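Local coordinates for protein putative metal-dependent phosphoesterase (Bifidobacterium adolescentis, PDB 3O0F) that acts as a metal-dependent phosphoesterase of the PHP family, binding AMP beside a cluster of two iron ions and one zinc ion, at residues 69-74 / 282-287. Residues are numbered along the deposited sequence; the frame is centred on the assembly and turned at random.
Sequences PLLLGT and REILCR
Between the two segments Leu-71 meets Ile-284 and Leu-285 through aliphatic carbons alone; the guanidinium of Arg-287 lies to one side, bound at its edge and almost in its own plane by Glu-283 one helical turn earlier. Both side-on nitrogens use the same oxygen: Arg-287 NE reaches Glu-283 OE2 at 2.8 Å, nearly straight (171°) and on the anti lone pair, while Arg-287 NH2 makes a longer, more bent bond to that atom at 3.3 Å. A further salt bridge from Arg-287 NH1 to Asp-228 ties the helix to the chain just before strand 229-233.

In the seven-stranded, barrel-like PHP fold, Leu-70 and Leu-72 face helix 56-66, whereas Leu-71 packs inward with Ile-17. Ile-284 also touches Ile-17 and Leu-255, so helix 278-287 bridges the two outermost strands, 15-19 and 255-258. A bound iron lies about 14 Å from the side chain of Leu-71.

The seam between strand and helix buries 141 Å² in all. Leu-71 splits its two methyls between neighbouring helix residues. Its CD1 approaches Leu-285 CD2 to 3.4 Å, shorter than normal van der Waals contact and doubtful as evidence of real strain, and lies 3.7 Å from Leu-285 CG. The other methyl, Leu-71 CD2, meets Ile-284 CG2 more easily at 4.2 Å, the two side chains crossing at about a right angle. Leu-285, more exposed, sets CG beside its backbone N (chi1 -80°), which brings its methyl end closer to the strand; Gln-91 touches both leucines.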
loop_
_atom_site.group_PDB
_atom_site.type_symbol
_atom_site.label_atom_id
_atom_site.label_comp_id
_atom_site.label_asym_id
_atom_site.label_seq_id
_atom_site.Cartn_x
_atom_site.Cartn_y
_atom_site.Cartn_z
ATOM N N PRO A 69 1.301 -19.222 -5.120
ATOM C CA PRO A 69 0.243 -18.392 -5.686
ATOM C C PRO A 69 0.436 -16.929 -5.323
ATOM O O PRO A 69 0.757 -16.604 -4.169
ATOM C CB PRO A 69 -1.022 -18.928 -5.003
ATOM C CG PRO A 69 -0.682 -20.307 -4.588
ATOM C CD PRO A 69 0.762 -20.315 -4.295
ATOM N N LEU A 70 0.127 -16.062 -6.276
ATOM C CA LEU A 70 0.352 -14.624 -6.172
ATOM C C LEU A 70 -0.872 -13.819 -6.582
ATOM O O LEU A 70 -1.473 -14.098 -7.613
ATOM C CB LEU A 70 1.478 -14.277 -7.111
ATOM C CG LEU A 70 1.851 -12.816 -7.256
ATOM C CD1 LEU A 70 2.528 -12.397 -5.957
ATOM C CD2 LEU A 70 2.772 -12.641 -8.430
ATOM N N LEU A 71 -1.217 -12.784 -5.814
ATOM C CA LEU A 71 -2.186 -11.775 -6.248
ATOM C C LEU A 71 -1.431 -10.526 -6.688
ATOM O O LEU A 71 -0.445 -10.104 -6.042
ATOM C CB LEU A 71 -3.169 -11.495 -5.077
ATOM C CG LEU A 71 -4.657 -11.246 -5.123
ATOM C CD1 LEU A 71 -5.381 -12.367 -5.849
ATOM C CD2 LEU A 71 -5.188 -11.060 -3.659
ATOM N N LEU A 72 -1.830 -9.958 -7.819
ATOM C CA LEU A 72 -1.206 -8.763 -8.339
ATOM C C LEU A 72 -1.984 -7.535 -7.862
ATOM O O LEU A 72 -3.181 -7.420 -8.105
ATOM C CB LEU A 72 -1.085 -8.784 -9.868
ATOM C CG LEU A 72 -0.066 -9.835 -10.400
ATOM C CD1 LEU A 72 -0.116 -10.023 -11.911
ATOM C CD2 LEU A 72 1.376 -9.542 -9.907
ATOM N N GLY A 73 -1.297 -6.634 -7.155
ATOM C CA GLY A 73 -1.974 -5.519 -6.533
ATOM C C GLY A 73 -1.179 -4.232 -6.488
ATOM O O GLY A 73 -0.015 -4.166 -6.872
ATOM N N THR A 74 -1.839 -3.187 -6.027
ATOM C CA THR A 74 -1.232 -1.846 -5.956
ATOM C C THR A 74 -1.893 -1.128 -4.791
ATOM O O THR A 74 -3.098 -1.268 -4.593
ATOM C CB THR A 74 -1.508 -1.039 -7.216
ATOM O OG1 THR A 74 -0.874 -1.634 -8.339
ATOM C CG2 THR A 74 -1.009 0.424 -7.053
ATOM N N ARG A 282 -10.132 -16.324 -3.041
ATOM C CA ARG A 282 -10.903 -16.922 -4.156
ATOM C C ARG A 282 -11.822 -15.944 -4.803
ATOM O O ARG A 282 -11.856 -15.783 -6.035
ATOM C CB ARG A 282 -11.733 -18.122 -3.680
ATOM C CG ARG A 282 -11.274 -19.385 -4.192
ATOM C CD ARG A 282 -12.217 -20.521 -3.839
ATOM N NE ARG A 282 -11.386 -21.654 -3.541
ATOM C CZ ARG A 282 -11.033 -22.070 -2.326
ATOM N NH1 ARG A 282 -11.521 -21.521 -1.218
ATOM N NH2 ARG A 282 -10.219 -23.109 -2.235
ATOM N N GLU A 283 -12.573 -15.271 -3.971
ATOM C CA GLU A 283 -13.533 -14.298 -4.435
ATOM C C GLU A 283 -12.856 -13.096 -5.095
ATOM O O GLU A 283 -13.348 -12.593 -6.096
ATOM C CB GLU A 283 -14.473 -13.905 -3.290
ATOM C CG GLU A 283 -15.665 -12.998 -3.661
ATOM C CD GLU A 283 -16.575 -13.502 -4.807
ATOM O OE1 GLU A 283 -16.674 -14.726 -5.075
ATOM O OE2 GLU A 283 -17.223 -12.631 -5.442
ATOM N N ILE A 284 -11.719 -12.647 -4.589
ATOM C CA ILE A 284 -11.012 -11.562 -5.259
ATOM C C ILE A 284 -10.620 -11.965 -6.691
ATOM O O ILE A 284 -10.707 -11.166 -7.664
ATOM C CB ILE A 284 -9.771 -11.124 -4.456
ATOM C CG1 ILE A 284 -10.193 -10.486 -3.118
ATOM C CG2 ILE A 284 -8.898 -10.111 -5.286
ATOM C CD1 ILE A 284 -9.022 -10.157 -2.165
ATOM N N LEU A 285 -10.117 -13.190 -6.802
ATOM C CA LEU A 285 -9.615 -13.723 -8.065
ATOM C C LEU A 285 -10.730 -13.868 -9.083
ATOM O O LEU A 285 -10.563 -13.571 -10.298
ATOM C CB LEU A 285 -8.933 -15.070 -7.830
ATOM C CG LEU A 285 -7.490 -15.006 -7.287
ATOM C CD1 LEU A 285 -7.048 -16.368 -6.797
ATOM C CD2 LEU A 285 -6.499 -14.493 -8.320
ATOM N N CYS A 286 -11.872 -14.339 -8.584
ATOM C CA CYS A 286 -13.079 -14.512 -9.404
ATOM C C CYS A 286 -13.685 -13.205 -9.863
ATOM O O CYS A 286 -14.161 -13.127 -10.991
ATOM C CB CYS A 286 -14.124 -15.371 -8.687
ATOM S SG CYS A 286 -13.592 -17.081 -8.461
ATOM N N ARG A 287 -13.635 -12.163 -9.038
ATOM C CA ARG A 287 -14.116 -10.878 -9.455
ATOM C C ARG A 287 -13.194 -10.126 -10.371
ATOM O O ARG A 287 -13.682 -9.341 -11.164
ATOM C CB ARG A 287 -14.351 -9.942 -8.271
ATOM C CG ARG A 287 -15.450 -10.360 -7.459
ATOM C CD ARG A 287 -15.804 -9.283 -6.505
ATOM N NE ARG A 287 -16.644 -9.868 -5.514
ATOM C CZ ARG A 287 -17.274 -9.217 -4.561
ATOM N NH1 ARG A 287 -17.179 -7.887 -4.439
ATOM N NH2 ARG A 287 -18.011 -9.940 -3.741
#